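Local coordinates for protein NADH kinase POS5, mitochondrial (Saccharomyces cerevisiae, PDB 3AFO) that phosphorylates NADH, and about half as readily NAD(+), with ATP in mitochondria, serving as an antioxidant factor and key source of the cellular reductant NADPH, at residues H211-L215 with R226-V232; K285-K289 with D310-G314. All coordinates share one frame. Where two conformers were deposited one is given. Residues are numbered along the deposited sequence.

Interaction 1: residues H211-L215 with R226-V232; sequences HLTNL and RTTADGV. With NAI (1,4-dihydronicotinamide adenine dinucleotide), chain F.
This is the open end of a beta hairpin, strands 213-219 and 222-228, in the C-terminal domain of the kinase, where the returning strand turns a corner into strand 231-235 of another sheet beside bound NADH. The short strand segments run antiparallel, 171° between directions and 4.8 Å between axes. T213-A229 and L215-T227 are hydrogen-bonded pairs, with N214-T228 the non-hydrogen-bonded pair between them (CA-CA 4.6 Å). T213 N to A229 O is 2.9 Å and A229 N to T213 O 3.1 Å; L215 N to T227 O is 2.9 Å and T227 N to L215 O 2.8 Å. With chi1 p, T213 also sends OG1 to A229 O (3.0 Å). A229 is nearly fully extended, then D230 drops to helical angles (-57/-38), and D230 and G231 together face I264 in a classic beta bulge. The corner brings V232 against L215 (chi1 m, chi2 t), with L215 CD1 3.5 Å from V232 CG1. N214 CB lies over one face of the R226 guanidinium, whose NH2 bonds S288 O. L212 CD1 comes 3.7 Å from NADH C3N, and D230 OD1 3.0 Å from NADH O7N. D230 pairs with R206 and bonds Y243 OH of the second subunit. Backbone hydrogen bonds thus fix L212 and D230 beside the nicotinamide of a ligand the second subunit also binds.

Interaction 2: residues K285-K289 with D310-G314; sequences KIGSK and DLDVG
I286 fills the angle between two segments, each running out of the end of a strand, whose directions (CA 285 to 288 and CA 311 to 314) are 87° apart. Its side chain (chi1 m, chi2 m) points toward 310-314, with I286 CB 3.5 Å from D312 O and I286 CG1 4.3 Å from L311 CD1; L311 is m,t. The register is I286 opposite V313, CA-CA 4.9 Å. V313, chi1 t, sets CG2 3.5 Å from G287 O and 3.9 Å from S288 CB, the serine being p. K285 is extended, all t, its CE 4.1 Å from G314 O. One hydrogen bond joins the segments, G314 N to I286 O at 2.8 Å and 163°. G314 sits at 104/-22, where a CB would jam against the preceding carbonyl. D312 points away, and its OD1 accepts from S297 N. The arrangement is a crossover in a beta sandwich: 310-314 leads from edge strand 306-311 of one sheet to strand 316-321, which pairs with 282-286 in the other, and I286 packs between the sheets against L311 and L204.

The two contacts are neighbours, centres 10 Å apart, and strands 213-219 and 282-286 lie side by side in one sheet. N214 O is 2.7 Å from G287 N, and R226 NH2 2.6 Å from S288 O, both probable hydrogen bonds; L215 CD2 packs 3.5 Å from I286 CD1. Those two residues continue a single apolar layer, since L204 of the facing sheet touches both. Their relation to NADH differs: interaction 1 reaches the ligand directly through 211-215 and 226-232, whereas the side chain of S288 in interaction 2 stays about 12 Å from a bound NADH. Interaction 2 lies farther from the ligand, packed against the hairpin whose flanking residues L212 and D230 approach it.

Interaction 1: residues H211-L215 with R226-V232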
loop_
_atom_site.group_PDB
_atom_site.type_symbol
_atom_site.label_atom_id
_atom_site.label_comp_id
_atom_site.label_asym_id
_atom_site.label_seq_id
_atom_site.Cartn_x
_atom_site.Cartn_y
_atom_site.Cartn_z
ATOM N N HIS A 211 15.687 12.173 14.107
ATOM C CA HIS A 211 15.264 10.960 14.799
ATOM C C HIS A 211 13.759 10.778 14.714
ATOM O O HIS A 211 13.001 11.747 14.588
ATOM C CB HIS A 211 15.691 10.991 16.264
ATOM C CG HIS A 211 17.074 11.520 16.473
ATOM N ND1 HIS A 211 18.202 10.829 16.082
ATOM C CD2 HIS A 211 17.512 12.677 17.021
ATOM C CE1 HIS A 211 19.275 11.536 16.386
ATOM N NE2 HIS A 211 18.885 12.660 16.961
ATOM N N LEU A 212 13.339 9.526 14.798
ATOM C CA LEU A 212 11.939 9.183 14.659
ATOM C C LEU A 212 11.207 9.535 15.946
ATOM O O LEU A 212 11.794 9.488 17.029
ATOM C CB LEU A 212 11.789 7.690 14.329
ATOM C CG LEU A 212 12.144 7.265 12.894
ATOM C CD1 LEU A 212 13.648 7.337 12.578
ATOM C CD2 LEU A 212 11.664 5.874 12.627
ATOM N N THR A 213 9.934 9.902 15.807
ATOM C CA THR A 213 9.055 10.137 16.948
ATOM C C THR A 213 8.689 8.785 17.548
ATOM O O THR A 213 8.665 7.783 16.840
ATOM C CB THR A 213 7.740 10.852 16.527
ATOM O OG1 THR A 213 6.949 9.972 15.718
ATOM C CG2 THR A 213 8.024 12.123 15.726
ATOM N N ASN A 214 8.435 8.754 18.851
ATOM C CA ASN A 214 7.941 7.560 19.516
ATOM C C ASN A 214 6.655 7.964 20.202
ATOM O O ASN A 214 6.690 8.753 21.150
ATOM C CB ASN A 214 8.953 7.053 20.545
ATOM C CG ASN A 214 10.293 6.678 19.917
ATOM O OD1 ASN A 214 10.440 5.603 19.324
ATOM N ND2 ASN A 214 11.274 7.563 20.049
ATOM N N LEU A 215 5.524 7.454 19.710
ATOM C CA LEU A 215 4.204 7.918 20.137
ATOM C C LEU A 215 3.331 6.791 20.667
ATOM O O LEU A 215 3.173 5.752 20.011
ATOM C CB LEU A 215 3.467 8.584 18.975
ATOM C CG LEU A 215 4.198 9.607 18.116
ATOM C CD1 LEU A 215 3.268 9.995 16.971
ATOM C CD2 LEU A 215 4.608 10.840 18.930
ATOM N N ARG A 226 2.232 1.554 20.348
ATOM C CA ARG A 226 3.343 2.500 20.211
ATOM C C ARG A 226 3.800 2.517 18.763
ATOM O O ARG A 226 4.064 1.461 18.178
ATOM C CB ARG A 226 4.524 2.069 21.080
ATOM C CG ARG A 226 5.833 2.804 20.783
ATOM C CD ARG A 226 6.179 3.791 21.892
ATOM N NE ARG A 226 7.607 3.789 22.099
ATOM C CZ ARG A 226 8.233 4.297 23.153
ATOM N NH1 ARG A 226 7.570 4.888 24.154
ATOM N NH2 ARG A 226 9.539 4.201 23.196
ATOM N N THR A 227 3.910 3.701 18.179
ATOM C CA THR A 227 4.481 3.787 16.847
ATOM C C THR A 227 5.776 4.602 16.861
ATOM O O THR A 227 5.856 5.650 17.523
ATOM C CB THR A 227 3.474 4.320 15.800
ATOM O OG1 THR A 227 4.108 4.402 14.511
ATOM C CG2 THR A 227 2.919 5.699 16.194
ATOM N N THR A 228 6.764 4.107 16.120
ATOM C CA THR A 228 8.041 4.779 15.886
ATOM C C THR A 228 8.072 5.146 14.403
ATOM O O THR A 228 8.085 4.259 13.541
ATOM C CB THR A 228 9.207 3.853 16.256
ATOM O OG1 THR A 228 9.162 3.583 17.661
ATOM C CG2 THR A 228 10.555 4.481 15.913
ATOM N N ALA A 229 8.044 6.443 14.101
ATOM C CA ALA A 229 7.713 6.895 12.741
ATOM C C ALA A 229 8.149 8.319 12.497
ATOM O O ALA A 229 8.622 8.983 13.421
ATOM C CB ALA A 229 6.193 6.785 12.535
ATOM N N ASP A 230 7.969 8.800 11.265
ATOM C CA ASP A 230 7.975 10.243 11.018
ATOM C C ASP A 230 6.914 10.944 11.870
ATOM O O ASP A 230 7.131 12.065 12.353
ATOM C CB ASP A 230 7.740 10.561 9.532
ATOM C CG ASP A 230 8.979 10.375 8.693
ATOM O OD1 ASP A 230 10.055 10.067 9.254
ATOM O OD2 ASP A 230 8.877 10.529 7.465
ATOM N N GLY A 231 5.752 10.296 12.023
ATOM C CA GLY A 231 4.656 10.862 12.803
ATOM C C GLY A 231 3.332 10.156 12.576
ATOM O O GLY A 231 3.299 8.996 12.168
ATOM N N VAL A 232 2.240 10.865 12.825
ATOM C CA VAL A 232 0.903 10.301 12.671
ATOM C C VAL A 232 -0.059 11.450 12.393
ATOM O O VAL A 232 0.160 12.574 12.874
ATOM C CB VAL A 232 0.479 9.527 13.952
ATOM C CG1 VAL A 232 0.281 10.482 15.127
ATOM C CG2 VAL A 232 -0.793 8.679 13.714
HETATM P PA NAI F . 18.273 5.928 13.746
HETATM O O1A NAI F . 18.574 5.316 15.072
HETATM O O2A NAI F . 17.613 7.390 13.826
HETATM O O5B NAI F . 17.131 5.237 12.959
HETATM C C5B NAI F . 17.373 4.073 12.342
HETATM C C4B NAI F . 16.242 3.143 12.615
HETATM O O4B NAI F . 16.243 2.459 11.361
HETATM C C3B NAI F . 16.793 2.186 13.664
HETATM O O3B NAI F . 15.710 1.396 14.165
HETATM C C2B NAI F . 17.749 1.356 12.810
HETATM O O2B NAI F . 18.015 0.072 13.378
HETATM C C1B NAI F . 16.914 1.188 11.545
HETATM N N9A NAI F . 17.730 0.953 10.335
HETATM C C8A NAI F . 18.793 1.668 9.930
HETATM N N7A NAI F . 19.270 1.138 8.805
HETATM C C5A NAI F . 18.501 0.090 8.491
HETATM C C6A NAI F . 18.493 -0.823 7.447
HETATM N N6A NAI F . 19.399 -0.767 6.453
HETATM N N1A NAI F . 17.547 -1.777 7.446
HETATM C C2A NAI F . 16.629 -1.858 8.401
HETATM N N3A NAI F . 16.601 -1.004 9.408
HETATM C C4A NAI F . 17.521 -0.022 9.470
HETATM O O3 NAI F . 19.611 6.188 12.803
HETATM P PN NAI F . 20.647 5.083 12.282
HETATM O O1N NAI F . 20.533 3.849 13.097
HETATM O O2N NAI F . 21.936 5.796 12.163
HETATM O O5D NAI F . 20.094 4.752 10.786
HETATM C C5D NAI F . 19.944 5.816 9.820
HETATM C C4D NAI F . 18.706 5.548 8.954
HETATM O O4D NAI F . 17.547 5.995 9.669
HETATM C C3D NAI F . 18.639 6.398 7.685
HETATM O O3D NAI F . 19.489 5.838 6.677
HETATM C C2D NAI F . 17.155 6.239 7.301
HETATM O O2D NAI F . 16.979 5.136 6.386
HETATM C C1D NAI F . 16.489 5.898 8.662
HETATM N N1N NAI F . 15.369 6.852 8.839
HETATM C C2N NAI F . 14.067 6.325 8.832
HETATM C C3N NAI F . 12.961 7.151 8.969
HETATM C C7N NAI F . 11.565 6.499 8.956
HETATM O O7N NAI F . 10.525 7.154 9.070
HETATM N N7N NAI F . 11.597 5.187 8.783
HETATM C C4N NAI F . 13.139 8.536 9.103
HETATM C C5N NAI F . 14.443 9.079 9.106
HETATM C C6N NAI F . 15.554 8.247 8.974
#

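Interaction 2: residues K285-K289 with D310-G314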
loop_
_atom_site.group_PDB
_atom_site.type_symbol
_atom_site.label_atom_id
_atom_site.label_comp_id
_atom_site.label_asym_id
_atom_site.label_seq_id
_atom_site.Cartn_x
_atom_site.Cartn_y
_atom_site.Cartn_z
ATOM N N LYS A 285 0.477 10.355 23.584
ATOM C CA LYS A 285 1.545 10.836 24.443
ATOM C C LYS A 285 2.901 10.682 23.746
ATOM O O LYS A 285 3.190 9.634 23.155
ATOM C CB LYS A 285 1.540 10.059 25.756
ATOM C CG LYS A 285 2.461 10.622 26.839
ATOM C CD LYS A 285 2.253 9.842 28.147
ATOM C CE LYS A 285 3.080 10.422 29.294
ATOM N NZ LYS A 285 2.957 9.553 30.513
ATOM N N ILE A 286 3.707 11.740 23.804
ATOM C CA ILE A 286 5.048 11.742 23.231
ATOM C C ILE A 286 5.977 10.942 24.143
ATOM O O ILE A 286 6.221 11.338 25.290
ATOM C CB ILE A 286 5.597 13.197 23.060
ATOM C CG1 ILE A 286 4.561 14.117 22.386
ATOM C CG2 ILE A 286 6.939 13.199 22.335
ATOM C CD1 ILE A 286 4.042 13.642 20.994
ATOM N N GLY A 287 6.461 9.806 23.642
ATOM C CA GLY A 287 7.373 8.952 24.401
ATOM C C GLY A 287 8.803 9.058 23.900
ATOM O O GLY A 287 9.142 9.957 23.136
ATOM N N SER A 288 9.644 8.135 24.347
ATOM C CA SER A 288 11.017 8.031 23.863
ATOM C C SER A 288 11.479 6.599 24.077
ATOM O O SER A 288 10.788 5.819 24.732
ATOM C CB SER A 288 11.932 9.007 24.613
ATOM O OG SER A 288 11.967 8.699 25.995
ATOM N N LYS A 289 12.634 6.248 23.515
ATOM C CA LYS A 289 13.276 4.958 23.808
ATOM C C LYS A 289 14.305 5.119 24.930
ATOM O O LYS A 289 14.878 6.200 25.099
ATOM C CB LYS A 289 13.909 4.333 22.551
ATOM C CG LYS A 289 14.026 5.267 21.342
ATOM C CD LYS A 289 15.218 6.215 21.450
ATOM C CE LYS A 289 14.885 7.568 20.836
ATOM N NZ LYS A 289 13.989 8.384 21.719
ATOM N N ASP A 310 6.554 23.022 19.038
ATOM C CA ASP A 310 7.356 21.843 19.217
ATOM C C ASP A 310 6.959 21.263 20.556
ATOM O O ASP A 310 6.686 22.004 21.508
ATOM C CB ASP A 310 8.829 22.199 19.127
ATOM C CG ASP A 310 9.176 22.767 17.772
ATOM O OD1 ASP A 310 8.280 22.745 16.899
ATOM O OD2 ASP A 310 10.314 23.232 17.571
ATOM N N LEU A 311 6.851 19.941 20.596
ATOM C CA LEU A 311 6.443 19.232 21.796
ATOM C C LEU A 311 7.611 18.445 22.354
ATOM O O LEU A 311 8.545 18.081 21.625
ATOM C CB LEU A 311 5.256 18.298 21.523
ATOM C CG LEU A 311 3.937 18.867 20.989
ATOM C CD1 LEU A 311 2.842 17.789 21.036
ATOM C CD2 LEU A 311 3.499 20.126 21.736
ATOM N N ASP A 312 7.542 18.196 23.658
ATOM C CA ASP A 312 8.564 17.473 24.398
ATOM C C ASP A 312 8.030 16.115 24.842
ATOM O O ASP A 312 6.819 15.908 24.924
ATOM C CB ASP A 312 8.996 18.287 25.634
ATOM C CG ASP A 312 9.260 19.756 25.306
ATOM O OD1 ASP A 312 9.936 20.033 24.291
ATOM O OD2 ASP A 312 8.785 20.634 26.051
ATOM N N VAL A 313 8.946 15.197 25.124
ATOM C CA VAL A 313 8.608 13.923 25.751
ATOM C C VAL A 313 7.761 14.188 26.995
ATOM O O VAL A 313 8.136 15.002 27.847
ATOM C CB VAL A 313 9.898 13.141 26.121
ATOM C CG1 VAL A 313 9.593 11.961 27.040
ATOM C CG2 VAL A 313 10.615 12.674 24.861
ATOM N N GLY A 314 6.609 13.520 27.074
ATOM C CA GLY A 314 5.681 13.685 28.181
ATOM C C GLY A 314 4.453 14.525 27.877
ATOM O O GLY A 314 3.446 14.412 28.577
#